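Acinetobacter secreted protease CpaA (Acinetobacter nosocomialis M2, PDB 6O38) is a secreted zinc metalloprotease, probably StcE-like and glycoprotein-cleaving, that binds the chaperone CpaB and is exported by type II secretion. Local coordinates at residues L404-N413 against N533-Y541; N503-I514 against A557-I568. All blocks are in the same frame, centred on the assembly; numbering follows the deposited sequence.

Interaction 1: residues L404-N413 against N533-Y541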
# COMPACT_ATOMS: atom_id res chain seq x y z
N LEU A 404 -4.11 -0.02 11.98
CA LEU A 404 -4.50 0.18 10.59
C LEU A 404 -5.41 1.39 10.45
O LEU A 404 -5.33 2.13 9.46
CB LEU A 404 -5.18 -1.07 10.05
CG LEU A 404 -5.60 -1.01 8.58
CD1 LEU A 404 -4.38 -0.90 7.68
CD2 LEU A 404 -6.44 -2.22 8.21
N THR A 405 -6.30 1.61 11.43
CA THR A 405 -7.15 2.79 11.40
C THR A 405 -6.33 4.07 11.48
O THR A 405 -6.55 5.02 10.73
CB THR A 405 -8.17 2.73 12.54
OG1 THR A 405 -8.88 1.49 12.48
CG2 THR A 405 -9.17 3.88 12.42
N ASN A 406 -5.37 4.11 12.41
CA ASN A 406 -4.52 5.30 12.55
C ASN A 406 -3.66 5.51 11.31
O ASN A 406 -3.40 6.66 10.92
CB ASN A 406 -3.65 5.18 13.80
CG ASN A 406 -4.46 5.26 15.08
OD1 ASN A 406 -5.55 5.81 15.10
ND2 ASN A 406 -3.91 4.70 16.15
N LEU A 407 -3.21 4.42 10.68
CA LEU A 407 -2.45 4.56 9.44
C LEU A 407 -3.34 5.09 8.32
O LEU A 407 -2.91 5.95 7.54
CB LEU A 407 -1.84 3.21 9.05
CG LEU A 407 -1.14 3.17 7.69
CD1 LEU A 407 0.11 4.05 7.70
CD2 LEU A 407 -0.80 1.75 7.29
N THR A 408 -4.57 4.59 8.22
CA THR A 408 -5.49 5.09 7.20
C THR A 408 -5.84 6.56 7.44
O THR A 408 -5.88 7.35 6.50
CB THR A 408 -6.76 4.24 7.19
OG1 THR A 408 -6.42 2.87 6.93
CG2 THR A 408 -7.73 4.73 6.11
N ALA A 409 -6.09 6.93 8.70
CA ALA A 409 -6.41 8.31 9.01
C ALA A 409 -5.24 9.24 8.70
O ALA A 409 -5.43 10.33 8.15
CB ALA A 409 -6.81 8.44 10.48
N GLU A 410 -4.02 8.82 9.05
CA GLU A 410 -2.86 9.67 8.82
C GLU A 410 -2.57 9.84 7.33
O GLU A 410 -2.16 10.91 6.89
CB GLU A 410 -1.64 9.09 9.54
CG GLU A 410 -0.43 10.01 9.56
CD GLU A 410 0.65 9.52 10.50
OE1 GLU A 410 0.39 9.47 11.72
OE2 GLU A 410 1.75 9.18 10.02
N ASN A 411 -2.79 8.78 6.54
CA ASN A 411 -2.62 8.88 5.10
C ASN A 411 -3.64 9.81 4.46
O ASN A 411 -3.39 10.33 3.37
CB ASN A 411 -2.71 7.50 4.46
CG ASN A 411 -1.50 6.63 4.75
OD1 ASN A 411 -0.42 7.13 5.04
ND2 ASN A 411 -1.69 5.32 4.66
N SER A 412 -4.78 10.03 5.11
CA SER A 412 -5.88 10.78 4.54
C SER A 412 -5.97 12.21 5.07
O SER A 412 -6.93 12.91 4.73
CB SER A 412 -7.20 10.06 4.80
OG SER A 412 -7.21 8.77 4.20
N ASN A 413 -5.02 12.64 5.89
CA ASN A 413 -5.09 13.92 6.59
C ASN A 413 -6.35 14.02 7.45
O ASN A 413 -6.89 15.11 7.65
CB ASN A 413 -5.00 15.10 5.62
CG ASN A 413 -3.74 15.07 4.78
OD1 ASN A 413 -2.64 14.86 5.29
ND2 ASN A 413 -3.89 15.29 3.48
N ASN A 533 -5.48 2.16 1.77
CA ASN A 533 -5.38 2.76 3.10
C ASN A 533 -5.69 4.25 3.05
O ASN A 533 -4.86 5.11 3.35
CB ASN A 533 -4.00 2.50 3.69
CG ASN A 533 -3.66 1.02 3.76
OD1 ASN A 533 -4.54 0.18 3.93
ND2 ASN A 533 -2.38 0.71 3.62
N PHE A 534 -6.93 4.57 2.67
CA PHE A 534 -7.37 5.95 2.59
C PHE A 534 -8.85 6.06 2.92
O PHE A 534 -9.63 5.14 2.65
CB PHE A 534 -7.13 6.56 1.20
CG PHE A 534 -5.68 6.69 0.83
CD1 PHE A 534 -4.94 7.78 1.25
CD2 PHE A 534 -5.06 5.73 0.05
CE1 PHE A 534 -3.61 7.91 0.90
CE2 PHE A 534 -3.73 5.85 -0.30
CZ PHE A 534 -3.00 6.94 0.13
N TYR A 535 -9.22 7.18 3.51
CA TYR A 535 -10.59 7.67 3.47
C TYR A 535 -10.73 8.60 2.27
O TYR A 535 -9.77 9.25 1.86
CB TYR A 535 -10.97 8.39 4.76
CG TYR A 535 -11.04 7.51 5.98
CD1 TYR A 535 -12.14 6.68 6.21
CD2 TYR A 535 -10.01 7.50 6.92
CE1 TYR A 535 -12.21 5.87 7.32
CE2 TYR A 535 -10.07 6.69 8.04
CZ TYR A 535 -11.17 5.88 8.24
OH TYR A 535 -11.24 5.07 9.35
N SER A 536 -11.94 8.67 1.72
CA SER A 536 -12.12 9.38 0.46
C SER A 536 -11.97 10.88 0.66
O SER A 536 -12.39 11.44 1.67
CB SER A 536 -13.49 9.07 -0.14
OG SER A 536 -14.54 9.64 0.62
N SER A 537 -11.36 11.54 -0.33
CA SER A 537 -11.12 12.98 -0.33
C SER A 537 -10.69 13.44 -1.71
O SER A 537 -9.87 12.78 -2.36
CB SER A 537 -10.06 13.35 0.70
OG SER A 537 -9.69 14.72 0.58
N PRO A 538 -11.22 14.57 -2.20
CA PRO A 538 -10.78 15.09 -3.50
C PRO A 538 -9.37 15.66 -3.50
O PRO A 538 -8.92 16.16 -4.53
CB PRO A 538 -11.81 16.18 -3.81
CG PRO A 538 -12.28 16.62 -2.47
CD PRO A 538 -12.26 15.40 -1.59
N TYR A 539 -8.67 15.61 -2.37
CA TYR A 539 -7.29 16.07 -2.28
C TYR A 539 -6.32 14.91 -2.12
O TYR A 539 -5.12 15.14 -1.89
CB TYR A 539 -7.15 17.07 -1.14
CG TYR A 539 -8.22 18.13 -1.15
CD1 TYR A 539 -8.31 19.04 -2.20
CD2 TYR A 539 -9.16 18.22 -0.13
CE1 TYR A 539 -9.29 20.01 -2.22
CE2 TYR A 539 -10.15 19.18 -0.14
CZ TYR A 539 -10.21 20.08 -1.19
OH TYR A 539 -11.19 21.04 -1.21
N LEU A 540 -6.80 13.68 -2.25
CA LEU A 540 -5.98 12.48 -2.19
C LEU A 540 -6.02 11.79 -3.55
O LEU A 540 -7.02 11.85 -4.27
CB LEU A 540 -6.47 11.52 -1.11
CG LEU A 540 -6.47 12.06 0.32
CD1 LEU A 540 -7.15 11.06 1.23
CD2 LEU A 540 -5.06 12.36 0.80
N TYR A 541 -4.92 11.13 -3.90
CA TYR A 541 -4.79 10.46 -5.19
C TYR A 541 -4.26 9.05 -5.00
O TYR A 541 -3.44 8.80 -4.11
CB TYR A 541 -3.88 11.26 -6.13
CG TYR A 541 -4.39 12.66 -6.40
CD1 TYR A 541 -4.09 13.71 -5.54
CD2 TYR A 541 -5.18 12.93 -7.51
CE1 TYR A 541 -4.56 14.99 -5.78
CE2 TYR A 541 -5.65 14.21 -7.76
CZ TYR A 541 -5.34 15.23 -6.89
OH TYR A 541 -5.80 16.50 -7.14
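Ser412, just past the last turn of helix 391-411, takes the backbone N-H of Tyr535 on its hydroxyl oxygen at 2.7 Å, with an N-H...O angle of 156°. The first torsion of Ser412 (chi1 -61°) keeps OG beside its own backbone N, where the hydroxyl also donates to Thr408 O, 3.0 Å away. One oxygen thus joins the helix end to the 533-541 loop as acceptor and donor at once. The Phe534 ring turns its edge to the same place, with CE1 3.5 Å from Asn411 O. The amide of Asn411 lies alongside that of Asn533, pointing the same way with the planes 22° apart, and its ND2 makes only a weak bond to Asn533 O.

Thr408 splits its two branches. Its methyl, anti to the backbone N, meets the Tyr535 ring obliquely, CG2 to CE2 3.6 Å, while OG1 turns back to Leu404 O from the carbonyl face opposite Thr408 N. The same OG1 and Asn533 OD1 both receive NH1 of Arg497, and Tyr535 OH bonds to Arg497 O, tying loop and helix to the metal-binding helix 496-504. Leu540 closes the far end by laying CD1 against Ser412 CA at 3.6 Å. Asn413, in a Schellman motif, ends the helix there and sends its amide oxygen to Lys330. Phe144 of the chaperone CpaB packs on Leu404 and Leu407. The chemistry implies a loop pinned at few polar points, the two-way Ser412 hydroxyl and the Arg497 bonds, with van der Waals packing making up most of the contact.

Interaction 2: residues N503-I514 against A557-I568. With ZN (zinc ion), chain M.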
# COMPACT_ATOMS: atom_id res chain seq x y z
N ASN A 503 -19.15 5.19 12.57
CA ASN A 503 -19.32 5.97 13.80
C ASN A 503 -19.00 7.44 13.58
O ASN A 503 -19.65 8.32 14.16
CB ASN A 503 -18.43 5.39 14.91
CG ASN A 503 -18.98 4.10 15.48
OD1 ASN A 503 -20.15 3.78 15.31
ND2 ASN A 503 -18.12 3.36 16.18
N LEU A 504 -18.01 7.73 12.73
CA LEU A 504 -17.62 9.11 12.46
C LEU A 504 -18.62 9.84 11.57
O LEU A 504 -18.53 11.06 11.46
CB LEU A 504 -16.23 9.14 11.83
CG LEU A 504 -15.06 8.84 12.77
CD1 LEU A 504 -13.78 8.62 11.98
CD2 LEU A 504 -14.88 9.97 13.77
N GLY A 505 -19.54 9.12 10.94
CA GLY A 505 -20.57 9.72 10.13
C GLY A 505 -20.50 9.41 8.65
O GLY A 505 -21.06 10.17 7.85
N LEU A 506 -19.85 8.32 8.25
CA LEU A 506 -19.62 8.00 6.85
C LEU A 506 -20.58 6.92 6.38
O LEU A 506 -21.00 6.05 7.15
CB LEU A 506 -18.17 7.56 6.63
CG LEU A 506 -17.10 8.56 7.05
CD1 LEU A 506 -15.71 8.03 6.74
CD2 LEU A 506 -17.34 9.90 6.37
N TYR A 507 -20.91 6.98 5.09
CA TYR A 507 -21.78 6.01 4.45
C TYR A 507 -21.01 5.27 3.36
O TYR A 507 -19.88 5.63 3.01
CB TYR A 507 -23.02 6.70 3.86
CG TYR A 507 -23.88 7.42 4.87
CD1 TYR A 507 -23.55 8.69 5.31
CD2 TYR A 507 -25.02 6.82 5.39
CE1 TYR A 507 -24.33 9.36 6.24
CE2 TYR A 507 -25.81 7.48 6.32
CZ TYR A 507 -25.46 8.75 6.74
OH TYR A 507 -26.24 9.40 7.66
N HIS A 508 -21.63 4.22 2.83
CA HIS A 508 -21.00 3.45 1.77
C HIS A 508 -21.02 4.24 0.46
O HIS A 508 -21.71 5.25 0.32
CB HIS A 508 -21.71 2.11 1.58
CG HIS A 508 -21.48 1.15 2.71
ND1 HIS A 508 -22.38 0.16 3.03
CD2 HIS A 508 -20.44 1.02 3.57
CE1 HIS A 508 -21.91 -0.54 4.06
NE2 HIS A 508 -20.74 -0.03 4.40
N ASN A 509 -20.23 3.76 -0.50
CA ASN A 509 -20.21 4.37 -1.83
C ASN A 509 -21.59 4.34 -2.46
O ASN A 509 -22.37 3.40 -2.25
CB ASN A 509 -19.20 3.65 -2.72
CG ASN A 509 -19.46 2.16 -2.80
OD1 ASN A 509 -19.24 1.42 -1.84
ND2 ASN A 509 -19.93 1.70 -3.96
N GLY A 510 -21.90 5.37 -3.24
CA GLY A 510 -23.21 5.52 -3.83
C GLY A 510 -24.20 6.30 -3.00
O GLY A 510 -25.25 6.70 -3.52
N SER A 511 -23.90 6.53 -1.72
CA SER A 511 -24.79 7.28 -0.85
C SER A 511 -24.92 8.73 -1.32
O SER A 511 -24.01 9.30 -1.93
CB SER A 511 -24.28 7.25 0.59
OG SER A 511 -25.13 8.01 1.44
N THR A 512 -26.08 9.33 -1.03
CA THR A 512 -26.31 10.73 -1.34
C THR A 512 -25.53 11.68 -0.45
O THR A 512 -25.47 12.88 -0.75
CB THR A 512 -27.81 11.05 -1.24
OG1 THR A 512 -28.19 11.09 0.14
CG2 THR A 512 -28.63 9.98 -1.96
N ASN A 513 -24.95 11.19 0.64
CA ASN A 513 -24.21 12.04 1.56
C ASN A 513 -22.80 12.31 1.04
O ASN A 513 -22.19 11.46 0.38
CB ASN A 513 -24.14 11.41 2.95
CG ASN A 513 -25.46 11.49 3.68
OD1 ASN A 513 -25.66 12.34 4.55
ND2 ASN A 513 -26.39 10.60 3.33
N ILE A 514 -22.29 13.50 1.35
CA ILE A 514 -20.93 13.85 0.94
C ILE A 514 -19.91 12.98 1.66
O ILE A 514 -18.84 12.69 1.12
CB ILE A 514 -20.68 15.36 1.16
CG1 ILE A 514 -19.37 15.79 0.50
CG2 ILE A 514 -20.67 15.69 2.65
CD1 ILE A 514 -19.09 17.27 0.63
N ALA A 557 -15.05 12.03 2.38
CA ALA A 557 -15.18 11.46 3.72
C ALA A 557 -14.35 12.24 4.74
O ALA A 557 -14.78 12.41 5.89
CB ALA A 557 -14.77 9.99 3.72
N VAL A 558 -13.17 12.71 4.34
CA VAL A 558 -12.27 13.38 5.27
C VAL A 558 -12.90 14.67 5.80
O VAL A 558 -12.71 15.04 6.96
CB VAL A 558 -10.91 13.64 4.61
CG1 VAL A 558 -9.99 14.43 5.53
CG2 VAL A 558 -10.26 12.32 4.20
N SER A 559 -13.66 15.36 4.95
CA SER A 559 -14.29 16.60 5.38
C SER A 559 -15.34 16.36 6.46
O SER A 559 -15.52 17.19 7.35
CB SER A 559 -14.92 17.32 4.19
OG SER A 559 -16.05 16.62 3.71
N VAL A 560 -16.04 15.22 6.40
CA VAL A 560 -17.02 14.90 7.43
C VAL A 560 -16.33 14.41 8.70
O VAL A 560 -16.76 14.74 9.81
CB VAL A 560 -18.03 13.87 6.89
CG1 VAL A 560 -18.94 13.37 8.00
CG2 VAL A 560 -18.86 14.49 5.77
N ILE A 561 -15.27 13.62 8.55
CA ILE A 561 -14.51 13.15 9.71
C ILE A 561 -13.96 14.34 10.50
O ILE A 561 -14.05 14.39 11.73
CB ILE A 561 -13.39 12.19 9.28
CG1 ILE A 561 -13.98 10.91 8.69
CG2 ILE A 561 -12.48 11.87 10.45
CD1 ILE A 561 -12.93 9.93 8.20
N ASN A 562 -13.38 15.31 9.79
CA ASN A 562 -12.77 16.46 10.45
C ASN A 562 -13.79 17.35 11.14
O ASN A 562 -13.42 18.15 12.00
CB ASN A 562 -11.95 17.27 9.45
CG ASN A 562 -10.73 16.52 8.95
OD1 ASN A 562 -10.32 15.52 9.53
ND2 ASN A 562 -10.15 17.01 7.86
N LEU A 563 -15.07 17.24 10.78
CA LEU A 563 -16.12 17.99 11.46
C LEU A 563 -16.65 17.28 12.71
O LEU A 563 -17.28 17.93 13.55
CB LEU A 563 -17.28 18.26 10.50
CG LEU A 563 -17.03 19.27 9.38
CD1 LEU A 563 -18.28 19.47 8.54
CD2 LEU A 563 -16.55 20.60 9.95
N ASN A 564 -16.40 15.98 12.84
CA ASN A 564 -16.91 15.20 13.96
C ASN A 564 -15.82 14.67 14.88
O ASN A 564 -16.15 14.17 15.97
CB ASN A 564 -17.75 14.02 13.44
CG ASN A 564 -19.01 14.47 12.74
OD1 ASN A 564 -19.54 15.55 13.01
ND2 ASN A 564 -19.52 13.63 11.84
N ALA A 565 -14.55 14.75 14.48
CA ALA A 565 -13.48 14.12 15.25
C ALA A 565 -13.35 14.74 16.64
O ALA A 565 -13.29 14.02 17.65
CB ALA A 565 -12.16 14.23 14.49
N GLN A 566 -13.31 16.07 16.72
CA GLN A 566 -13.11 16.71 18.01
C GLN A 566 -14.32 16.53 18.92
O GLN A 566 -14.17 16.28 20.12
CB GLN A 566 -12.82 18.20 17.82
CG GLN A 566 -12.85 19.00 19.12
CD GLN A 566 -12.63 20.48 18.91
OE1 GLN A 566 -13.37 21.13 18.16
NE2 GLN A 566 -11.61 21.03 19.56
N LYS A 567 -15.53 16.64 18.36
CA LYS A 567 -16.74 16.43 19.15
C LYS A 567 -16.77 15.04 19.77
O LYS A 567 -17.13 14.88 20.94
CB LYS A 567 -17.97 16.67 18.28
CG LYS A 567 -19.19 15.85 18.65
CD LYS A 567 -20.27 15.98 17.59
CE LYS A 567 -20.90 14.63 17.27
NZ LYS A 567 -21.71 14.68 16.02
N ILE A 568 -16.39 14.02 19.00
CA ILE A 568 -16.36 12.66 19.53
C ILE A 568 -15.25 12.51 20.56
O ILE A 568 -15.43 11.84 21.59
CB ILE A 568 -16.22 11.64 18.38
CG1 ILE A 568 -17.50 11.62 17.55
CG2 ILE A 568 -15.91 10.26 18.92
CD1 ILE A 568 -17.37 10.84 16.26
ZN ZN M . -20.55 -0.56 6.41
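The amide of Asn564 is the flat group that crosses this contact: Leu504 O lies at its ND2 edge, only 7° out of the amide plane. The bond is short and nearly straight, ND2 to O 2.8 Å with an N-H...O angle of 169°, although the donor sits tilted 26° from the plane of the Leu504 carbonyl. On the metal-binding side, Tyr507 carries Asn513 ND2 over one ring face, 3.8 Å above the plane and toward the rim. The imidazole of His508 reaches zinc through NE2 at 2.1 Å; His498 and His502 of the HExxH helix bind the same ion, and so does Asp170 of the chaperone CpaB. Glu172 of CpaB accepts the backbone N-H of His508.

Where helix 496-504 ends, Gly505 has positive phi in a Schellman motif, and the chain turns along helix 557-569. Leu504 and Leu506 each bring a methyl to Ile561. Leu504 CD1 touches Ile561 CG2 at 3.8 Å, and Leu506 CD1 meets Ile561 CD1 at 3.7 Å, the latter two side chains crossing at about a right angle. The other methyl of Leu504, CD2, goes to Ile568 CD1, 3.6 Å away. Both methyls of Leu506 straddle Ala557 CB, and CD2 also lies against Ala557 O. The CG2 branch of Ile514, set between its backbone N and carbonyl carbon, meets Val560 CG2 from there at 3.8 Å.

This is the metzincin-like ending of a zinc helix: a glycine turn leading to the third histidine. Leu504 also packs on Phe416 of strand 416-425 and Ile375 of strand 367-381; Ile561 shares Phe416 and Ile568 shares Ile375, so helix 557-569 and the end of helix 496-504 pack side by side on these two strands.

Overall arrangement
From the N terminus, the chain passes the beta-sandwich domains before reaching helix 391-411, whose end opens interaction 1. Strand 416-425 and the following strands and helices intervene, then helix 496-504 leads into 503-514, the first half of interaction 2. Loop 533-541 returns to close interaction 1, and helix 557-569 closes interaction 2 last, so the two contacts cross rather than nest. Their centres are 13 Å apart and they touch: Ser536 probably hydrogen-bonds through OG to Ala557 N and through O to Val558 N, at the start of helix 557-569. Together they tie helix 391-411, the zinc helix and the last helix into one protease core.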